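Local atomic coordinates of MRNA TRANSPORT REGULATOR Mtr2 (Candida albicans, PDB entry 1Q42), a protein that affects the transport of mRNA from the nucleus to the cytoplasm and interacts with the export factor Mex67. Residues Leu42-Pro47 with Asn135-Ser140; Asp86-Phe91 with Asp179-Asn184. All blocks are in the same frame, centred on the assembly; numbering follows the deposited sequence.

Contact 1 of 2, residues Leu42-Pro47 with Asn135-Ser140; sequences LLYTQP and NRLGES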
ATOM      1  N   LEU A  42       2.791   0.645   7.939  1.00 23.42           N
ATOM      2  CA  LEU A  42       2.474   1.363   9.175  1.00 25.50           C
ATOM      3  C   LEU A  42       2.465   0.465  10.408  1.00 26.51           C
ATOM      4  O   LEU A  42       1.784  -0.567  10.444  1.00 25.83           O
ATOM      5  CB  LEU A  42       1.116   2.067   9.019  1.00 26.10           C
ATOM      6  CG  LEU A  42       0.760   3.152  10.039  1.00 27.91           C
ATOM      7  CD1 LEU A  42       1.708   4.339   9.914  1.00 31.41           C
ATOM      8  CD2 LEU A  42      -0.670   3.611   9.847  1.00 28.59           C
ATOM      9  N   LEU A  43       3.237   0.865  11.422  1.00 28.84           N
ATOM     10  CA  LEU A  43       3.260   0.170  12.698  1.00 30.26           C
ATOM     11  C   LEU A  43       2.069   0.660  13.519  1.00 31.52           C
ATOM     12  O   LEU A  43       1.788   1.857  13.568  1.00 31.91           O
ATOM     13  CB  LEU A  43       4.575   0.458  13.425  1.00 31.44           C
ATOM     14  CG  LEU A  43       4.831  -0.186  14.788  1.00 33.33           C
ATOM     15  CD1 LEU A  43       5.142  -1.673  14.680  1.00 34.17           C
ATOM     16  CD2 LEU A  43       5.972   0.564  15.457  1.00 35.71           C
ATOM     17  N   TYR A  44       1.360  -0.274  14.133  1.00 31.99           N
ATOM     18  CA  TYR A  44       0.208   0.056  14.957  1.00 33.44           C
ATOM     19  C   TYR A  44       0.715   0.535  16.302  1.00 35.02           C
ATOM     20  O   TYR A  44       1.496  -0.158  16.941  1.00 34.88           O
ATOM     21  CB  TYR A  44      -0.671  -1.172  15.148  1.00 33.30           C
ATOM     22  CG  TYR A  44      -1.813  -0.967  16.117  1.00 34.31           C
ATOM     23  CD1 TYR A  44      -2.947  -0.251  15.740  1.00 34.54           C
ATOM     24  CD2 TYR A  44      -1.754  -1.474  17.412  1.00 34.95           C
ATOM     25  CE1 TYR A  44      -4.002  -0.058  16.624  1.00 34.64           C
ATOM     26  CE2 TYR A  44      -2.802  -1.291  18.302  1.00 35.20           C
ATOM     27  CZ  TYR A  44      -3.920  -0.581  17.902  1.00 34.78           C
ATOM     28  OH  TYR A  44      -4.956  -0.384  18.783  1.00 34.63           O
ATOM     29  N   THR A  45       0.279   1.725  16.710  1.00 36.84           N
ATOM     30  CA  THR A  45       0.602   2.258  18.025  1.00 38.68           C
ATOM     31  C   THR A  45      -0.690   2.696  18.708  1.00 39.17           C
ATOM     32  O   THR A  45      -1.427   3.541  18.199  1.00 39.58           O
ATOM     33  CB  THR A  45       1.635   3.419  17.938  1.00 39.48           C
ATOM     34  OG1 THR A  45       1.765   4.056  19.216  1.00 42.41           O
ATOM     35  CG2 THR A  45       1.171   4.548  17.015  1.00 40.53           C
ATOM     36  N   GLN A  46      -0.971   2.086  19.848  1.00 39.37           N
ATOM     37  CA  GLN A  46      -2.173   2.406  20.601  1.00 39.59           C
ATOM     38  C   GLN A  46      -1.867   3.579  21.526  1.00 39.93           C
ATOM     39  O   GLN A  46      -0.955   3.477  22.337  1.00 39.66           O
ATOM     40  CB  GLN A  46      -2.606   1.190  21.420  1.00 39.89           C
ATOM     41  CG  GLN A  46      -4.064   1.233  21.851  1.00 40.99           C
ATOM     42  CD  GLN A  46      -4.516  -0.062  22.492  1.00 42.86           C
ATOM     43  OE1 GLN A  46      -5.105  -0.057  23.579  1.00 43.19           O
ATOM     44  NE2 GLN A  46      -4.251  -1.177  21.820  1.00 42.66           N
ATOM     45  N   PRO A  47      -2.604   4.686  21.408  1.00 39.90           N
ATOM     46  CA  PRO A  47      -2.488   5.777  22.389  1.00 40.58           C
ATOM     47  C   PRO A  47      -2.815   5.264  23.779  1.00 40.30           C
ATOM     48  O   PRO A  47      -3.711   4.425  23.913  1.00 39.39           O
ATOM     49  CB  PRO A  47      -3.557   6.789  21.945  1.00 40.90           C
ATOM     50  CG  PRO A  47      -3.883   6.437  20.521  1.00 40.62           C
ATOM     51  CD  PRO A  47      -3.598   4.982  20.364  1.00 39.72           C
ATOM     52  N   ASN A 135       0.183 -10.450  14.718  1.00 31.22           N
ATOM     53  CA  ASN A 135      -0.500  -9.699  13.660  1.00 30.37           C
ATOM     54  C   ASN A 135      -0.166  -8.208  13.787  1.00 29.89           C
ATOM     55  O   ASN A 135       0.698  -7.836  14.587  1.00 29.20           O
ATOM     56  CB  ASN A 135      -2.013  -9.981  13.660  1.00 30.33           C
ATOM     57  CG  ASN A 135      -2.737  -9.403  14.870  1.00 30.76           C
ATOM     58  OD1 ASN A 135      -2.225  -8.514  15.554  1.00 32.43           O
ATOM     59  ND2 ASN A 135      -3.944  -9.896  15.125  1.00 35.08           N
ATOM     60  N   ARG A 136      -0.821  -7.355  12.996  1.00 28.74           N
ATOM     61  CA  ARG A 136      -0.449  -5.943  12.956  1.00 29.01           C
ATOM     62  C   ARG A 136      -0.908  -5.163  14.174  1.00 30.76           C
ATOM     63  O   ARG A 136      -0.442  -4.059  14.397  1.00 31.12           O
ATOM     64  CB  ARG A 136      -0.969  -5.257  11.687  1.00 28.06           C
ATOM     65  CG  ARG A 136      -0.151  -5.592  10.469  1.00 24.47           C
ATOM     66  CD  ARG A 136      -0.853  -5.197   9.167  1.00 22.60           C
ATOM     67  NE  ARG A 136      -0.021  -5.445   7.997  1.00 19.69           N
ATOM     68  CZ  ARG A 136       0.706  -4.549   7.368  1.00 20.57           C
ATOM     69  NH1 ARG A 136       0.796  -3.300   7.812  1.00 20.49           N
ATOM     70  NH2 ARG A 136       1.405  -4.922   6.286  1.00 18.40           N
ATOM     71  N   LEU A 137      -1.821  -5.736  14.946  1.00 33.12           N
ATOM     72  CA  LEU A 137      -2.224  -5.145  16.218  1.00 35.44           C
ATOM     73  C   LEU A 137      -1.431  -5.717  17.399  1.00 36.94           C
ATOM     74  O   LEU A 137      -1.744  -5.422  18.546  1.00 37.89           O
ATOM     75  CB  LEU A 137      -3.721  -5.349  16.431  1.00 35.45           C
ATOM     76  CG  LEU A 137      -4.640  -4.841  15.315  1.00 37.03           C
ATOM     77  CD1 LEU A 137      -6.086  -5.117  15.685  1.00 38.12           C
ATOM     78  CD2 LEU A 137      -4.442  -3.364  15.013  1.00 37.48           C
ATOM     79  N   GLY A 138      -0.406  -6.526  17.113  1.00 38.32           N
ATOM     80  CA  GLY A 138       0.495  -7.048  18.129  1.00 40.07           C
ATOM     81  C   GLY A 138      -0.003  -8.271  18.881  1.00 41.73           C
ATOM     82  O   GLY A 138       0.548  -8.627  19.929  1.00 42.11           O
ATOM     83  N   GLU A 139      -1.015  -8.937  18.335  1.00 43.11           N
ATOM     84  CA  GLU A 139      -1.693 -10.040  19.010  1.00 45.05           C
ATOM     85  C   GLU A 139      -1.221 -11.386  18.471  1.00 46.13           C
ATOM     86  O   GLU A 139      -1.008 -11.536  17.273  1.00 45.43           O
ATOM     87  CB  GLU A 139      -3.210  -9.914  18.821  1.00 45.12           C
ATOM     88  CG  GLU A 139      -3.782  -8.576  19.274  1.00 46.36           C
ATOM     89  CD  GLU A 139      -5.118  -8.246  18.630  1.00 47.40           C
ATOM     90  OE1 GLU A 139      -5.774  -7.284  19.091  1.00 49.69           O
ATOM     91  OE2 GLU A 139      -5.526  -8.944  17.675  1.00 47.81           O
ATOM     92  N   SER A 140      -1.065 -12.368  19.357  1.00 48.06           N
ATOM     93  CA  SER A 140      -0.585 -13.690  18.956  1.00 49.38           C
ATOM     94  C   SER A 140      -1.762 -14.615  18.636  1.00 50.26           C
ATOM     95  O   SER A 140      -2.327 -14.538  17.539  1.00 50.38           O
ATOM     96  CB  SER A 140       0.337 -14.283  20.031  1.00 50.25           C
ATOM     97  OG  SER A 140       1.631 -13.717  19.937  1.00 50.92           O
TER
HETATM   98  O   HOH W   1       1.961  -3.119  13.552  1.00 36.63           O
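Leu137 lays its CD2 methyl over one face of the Tyr44 ring, a CH-pi contact with CD2 3.6 Å from the ring centroid and 15° off the normal. The methyl is displaced from the centre toward CD1, 3.5 Å from Tyr44 CD1. On the tyrosine side, CG stands anti to the backbone N (chi1 174°), which sets the ring against Leu137 CD2. The backbone itself places Tyr44 CB close to Arg136 O, at 3.0 Å. Tyr58 of helix 55-59 meets the same ring edge-to-face and also touches Leu137, while Tyr44 OH bonds to Asn54 N. Leu137 lies within a type I beta turn from Asn135 to Gly138, on which an Asx turn is superposed: Asn135 OD1 accepts from Leu137 N at 2.9 Å, and Glu139 N reaches the same oxygen from the opposite face of the amide plane. Asn135 ND2 in turn gives a nearly straight bond (174°) to Glu139 OE2. Around Tyr44 N and Arg136 O the fit is looser. A water bridges the backbones, accepting from Tyr44 N and donating to Arg136 O, and the Arg136 guanidinium is bonded to Leu40 O, Tyr58 OH, Thr98 and Ser101.

Contact 2 of 2, residues Asp86-Phe91 with Asp179-Asn184; sequences DCKLQF and DGEIIN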
ATOM      1  N   ASP A  86     -16.634  -0.495  -0.832  1.00 26.19           N
ATOM      2  CA  ASP A  86     -15.925  -0.091  -2.046  1.00 26.43           C
ATOM      3  C   ASP A  86     -14.562  -0.746  -2.083  1.00 25.15           C
ATOM      4  O   ASP A  86     -14.133  -1.406  -1.130  1.00 23.60           O
ATOM      5  CB  ASP A  86     -15.788   1.436  -2.166  1.00 26.93           C
ATOM      6  CG  ASP A  86     -15.151   2.076  -0.943  1.00 28.78           C
ATOM      7  OD1 ASP A  86     -15.753   3.029  -0.422  1.00 33.39           O
ATOM      8  OD2 ASP A  86     -14.063   1.739  -0.426  1.00 28.33           O
ATOM      9  N   CYS A  87     -13.874  -0.559  -3.198  1.00 24.54           N
ATOM     10  CA  CYS A  87     -12.632  -1.275  -3.420  1.00 23.75           C
ATOM     11  C   CYS A  87     -11.549  -0.893  -2.436  1.00 22.27           C
ATOM     12  O   CYS A  87     -10.772  -1.744  -2.044  1.00 21.59           O
ATOM     13  CB  CYS A  87     -12.158  -1.057  -4.849  1.00 24.11           C
ATOM     14  SG  CYS A  87     -13.218  -1.967  -6.008  1.00 29.41           S
ATOM     15  N   LYS A  88     -11.470   0.383  -2.064  1.00 21.18           N
ATOM     16  CA  LYS A  88     -10.439   0.812  -1.113  1.00 20.81           C
ATOM     17  C   LYS A  88     -10.613   0.079   0.209  1.00 20.19           C
ATOM     18  O   LYS A  88      -9.649  -0.429   0.804  1.00 19.81           O
ATOM     19  CB  LYS A  88     -10.526   2.314  -0.867  1.00 21.16           C
ATOM     20  CG  LYS A  88      -9.535   2.820   0.163  1.00 21.97           C
ATOM     21  CD  LYS A  88      -9.457   4.330   0.146  1.00 21.25           C
ATOM     22  CE  LYS A  88      -8.426   4.859   1.147  1.00 23.03           C
ATOM     23  NZ  LYS A  88      -8.467   6.351   1.229  1.00 22.89           N
ATOM     24  N   LEU A  89     -11.851   0.015   0.667  1.00 20.24           N
ATOM     25  CA  LEU A  89     -12.150  -0.638   1.952  1.00 20.80           C
ATOM     26  C   LEU A  89     -11.834  -2.112   1.913  1.00 20.23           C
ATOM     27  O   LEU A  89     -11.220  -2.645   2.833  1.00 20.69           O
ATOM     28  CB  LEU A  89     -13.616  -0.421   2.333  1.00 21.21           C
ATOM     29  CG  LEU A  89     -14.129  -1.065   3.623  1.00 23.48           C
ATOM     30  CD1 LEU A  89     -13.204  -0.764   4.805  1.00 24.95           C
ATOM     31  CD2 LEU A  89     -15.547  -0.580   3.914  1.00 27.37           C
ATOM     32  N   GLN A  90     -12.246  -2.791   0.851  1.00 19.74           N
ATOM     33  CA  GLN A  90     -11.913  -4.197   0.696  1.00 19.29           C
ATOM     34  C   GLN A  90     -10.398  -4.427   0.688  1.00 18.81           C
ATOM     35  O   GLN A  90      -9.921  -5.387   1.287  1.00 19.17           O
ATOM     36  CB  GLN A  90     -12.526  -4.771  -0.567  1.00 20.11           C
ATOM     37  CG  GLN A  90     -13.998  -5.001  -0.462  1.00 19.89           C
ATOM     38  CD  GLN A  90     -14.542  -5.634  -1.698  1.00 20.55           C
ATOM     39  OE1 GLN A  90     -14.147  -6.736  -2.066  1.00 22.17           O
ATOM     40  NE2 GLN A  90     -15.406  -4.922  -2.378  1.00 20.91           N
ATOM     41  N   PHE A  91      -9.648  -3.554   0.011  1.00 17.93           N
ATOM     42  CA  PHE A  91      -8.181  -3.672   0.012  1.00 17.91           C
ATOM     43  C   PHE A  91      -7.627  -3.515   1.413  1.00 18.46           C
ATOM     44  O   PHE A  91      -6.740  -4.279   1.835  1.00 18.80           O
ATOM     45  CB  PHE A  91      -7.492  -2.662  -0.906  1.00 17.28           C
ATOM     46  CG  PHE A  91      -6.012  -2.642  -0.732  1.00 16.73           C
ATOM     47  CD1 PHE A  91      -5.232  -3.622  -1.316  1.00 17.26           C
ATOM     48  CD2 PHE A  91      -5.406  -1.694   0.069  1.00 17.99           C
ATOM     49  CE1 PHE A  91      -3.864  -3.652  -1.112  1.00 18.29           C
ATOM     50  CE2 PHE A  91      -4.038  -1.729   0.276  1.00 16.73           C
ATOM     51  CZ  PHE A  91      -3.278  -2.704  -0.321  1.00 15.81           C
ATOM     52  N   ASP A 179      -1.264  14.233  -0.506  1.00 50.64           N
ATOM     53  CA  ASP A 179      -1.551  13.370   0.649  1.00 49.32           C
ATOM     54  C   ASP A 179      -3.019  12.918   0.782  1.00 47.14           C
ATOM     55  O   ASP A 179      -3.343  12.153   1.695  1.00 47.32           O
ATOM     56  CB  ASP A 179      -1.058  14.016   1.963  1.00 50.42           C
ATOM     57  CG  ASP A 179       0.228  13.391   2.475  1.00 51.89           C
ATOM     58  OD1 ASP A 179       0.226  12.167   2.735  1.00 53.85           O
ATOM     59  OD2 ASP A 179       1.288  14.043   2.646  1.00 54.70           O
ATOM     60  N   GLY A 180      -3.892  13.359  -0.126  1.00 44.63           N
ATOM     61  CA  GLY A 180      -5.290  12.955  -0.118  1.00 42.39           C
ATOM     62  C   GLY A 180      -5.529  11.747  -1.016  1.00 39.35           C
ATOM     63  O   GLY A 180      -4.599  11.004  -1.346  1.00 38.93           O
ATOM     64  N   GLU A 181      -6.779  11.559  -1.417  1.00 36.77           N
ATOM     65  CA  GLU A 181      -7.155  10.449  -2.291  1.00 34.17           C
ATOM     66  C   GLU A 181      -6.865  10.801  -3.762  1.00 32.05           C
ATOM     67  O   GLU A 181      -7.658  11.479  -4.430  1.00 31.49           O
ATOM     68  CB  GLU A 181      -8.623  10.072  -2.054  1.00 34.54           C
ATOM     69  CG  GLU A 181      -8.882   9.639  -0.607  1.00 35.94           C
ATOM     70  CD  GLU A 181     -10.304   9.164  -0.346  1.00 38.41           C
ATOM     71  OE1 GLU A 181     -10.479   8.091   0.284  1.00 39.85           O
ATOM     72  OE2 GLU A 181     -11.249   9.868  -0.753  1.00 39.35           O
ATOM     73  N   ILE A 182      -5.723  10.316  -4.252  1.00 28.81           N
ATOM     74  CA  ILE A 182      -5.226  10.640  -5.584  1.00 26.88           C
ATOM     75  C   ILE A 182      -4.957   9.438  -6.499  1.00 24.57           C
ATOM     76  O   ILE A 182      -4.853   9.602  -7.714  1.00 24.04           O
ATOM     77  CB  ILE A 182      -3.948  11.505  -5.487  1.00 27.42           C
ATOM     78  CG1 ILE A 182      -2.875  10.819  -4.641  1.00 27.57           C
ATOM     79  CG2 ILE A 182      -4.289  12.895  -4.932  1.00 28.18           C
ATOM     80  CD1 ILE A 182      -1.548  11.479  -4.709  1.00 28.83           C
ATOM     81  N   ILE A 183      -4.852   8.239  -5.939  1.00 21.94           N
ATOM     82  CA  ILE A 183      -4.577   7.052  -6.760  1.00 21.10           C
ATOM     83  C   ILE A 183      -5.871   6.509  -7.372  1.00 20.65           C
ATOM     84  O   ILE A 183      -6.780   6.108  -6.645  1.00 20.72           O
ATOM     85  CB  ILE A 183      -3.864   5.962  -5.933  1.00 19.45           C
ATOM     86  CG1 ILE A 183      -2.535   6.498  -5.371  1.00 20.00           C
ATOM     87  CG2 ILE A 183      -3.618   4.724  -6.814  1.00 20.10           C
ATOM     88  CD1 ILE A 183      -1.843   5.598  -4.349  1.00 20.56           C
ATOM     89  N   ASN A 184      -5.951   6.535  -8.709  1.00 20.66           N
ATOM     90  CA  ASN A 184      -7.089   6.031  -9.482  1.00 20.85           C
ATOM     91  C   ASN A 184      -7.076   4.538  -9.717  1.00 19.74           C
ATOM     92  O   ASN A 184      -8.120   3.919  -9.861  1.00 18.84           O
ATOM     93  CB  ASN A 184      -7.154   6.720 -10.851  1.00 21.65           C
ATOM     94  CG  ASN A 184      -7.185   8.233 -10.724  1.00 23.60           C
ATOM     95  OD1 ASN A 184      -6.184   8.917 -10.986  1.00 26.90           O
ATOM     96  ND2 ASN A 184      -8.302   8.749 -10.258  1.00 23.14           N
TER
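The first turn of helix 87-96 and the loop entering strand 183-192 stay well apart as backbones, the nearest alpha carbons, those of Lys88 and Glu181, lying 10.2 Å from each other. Two long side chains span the gap. Lys88 leaves the helix with CG anti to its backbone N (chi1 177°) and remains extended all the way to the ammonium group, while Glu181, extended beyond CG, comes across it at about a right angle. They meet in a salt bridge of 2.8 Å between Lys88 NZ and Glu181 OE1, and the carboxylate oxygen uses its anti lone pair, the one turned away from the other oxygen. Apolar parts contribute little: Lys88 CD and CE each come no closer than 3.9 Å to Glu181 OE1. The helix start that bears Lys88 is fixed by Asp86, the N-cap residue, whose OD2 accepts from Leu89 N at 3.0 Å with an N-H...O angle of 159° and also pairs with Arg68. Lys88 NZ has further acceptors in the backbone carbonyls of Ser64 and Leu66, next to strand 66-67 and on it. The lysine is buried and the glutamate exposed, so a charge enclosed by protein is met by two carbonyls and by one carboxylate at the surface; this setting is consistent with a lysine that stays protonated and with a salt bridge partly screened by solvent.

From the N terminus, helix 29-40 runs into segment 42-47, which opens contact 1. The chain then passes through helix 55-59 and the short strands 66-67, 70-74 and 77-78 to the start of helix 87-96, where contact 2 opens. After strands 101-113 and 118-129, the loop at 135-140 closes contact 1; beyond strand 164-173, the approach to strand 183-192 closes contact 2. The two closures therefore cross rather than nest, each spanning 87 intervening residues. Contact 1 joins two loops at one end of this NTF2-like fold; contact 2 ties a helix to the entrance of a central sheet strand. Their centres lie 22 Å apart, with nearest atoms about 8 Å apart and no direct touch.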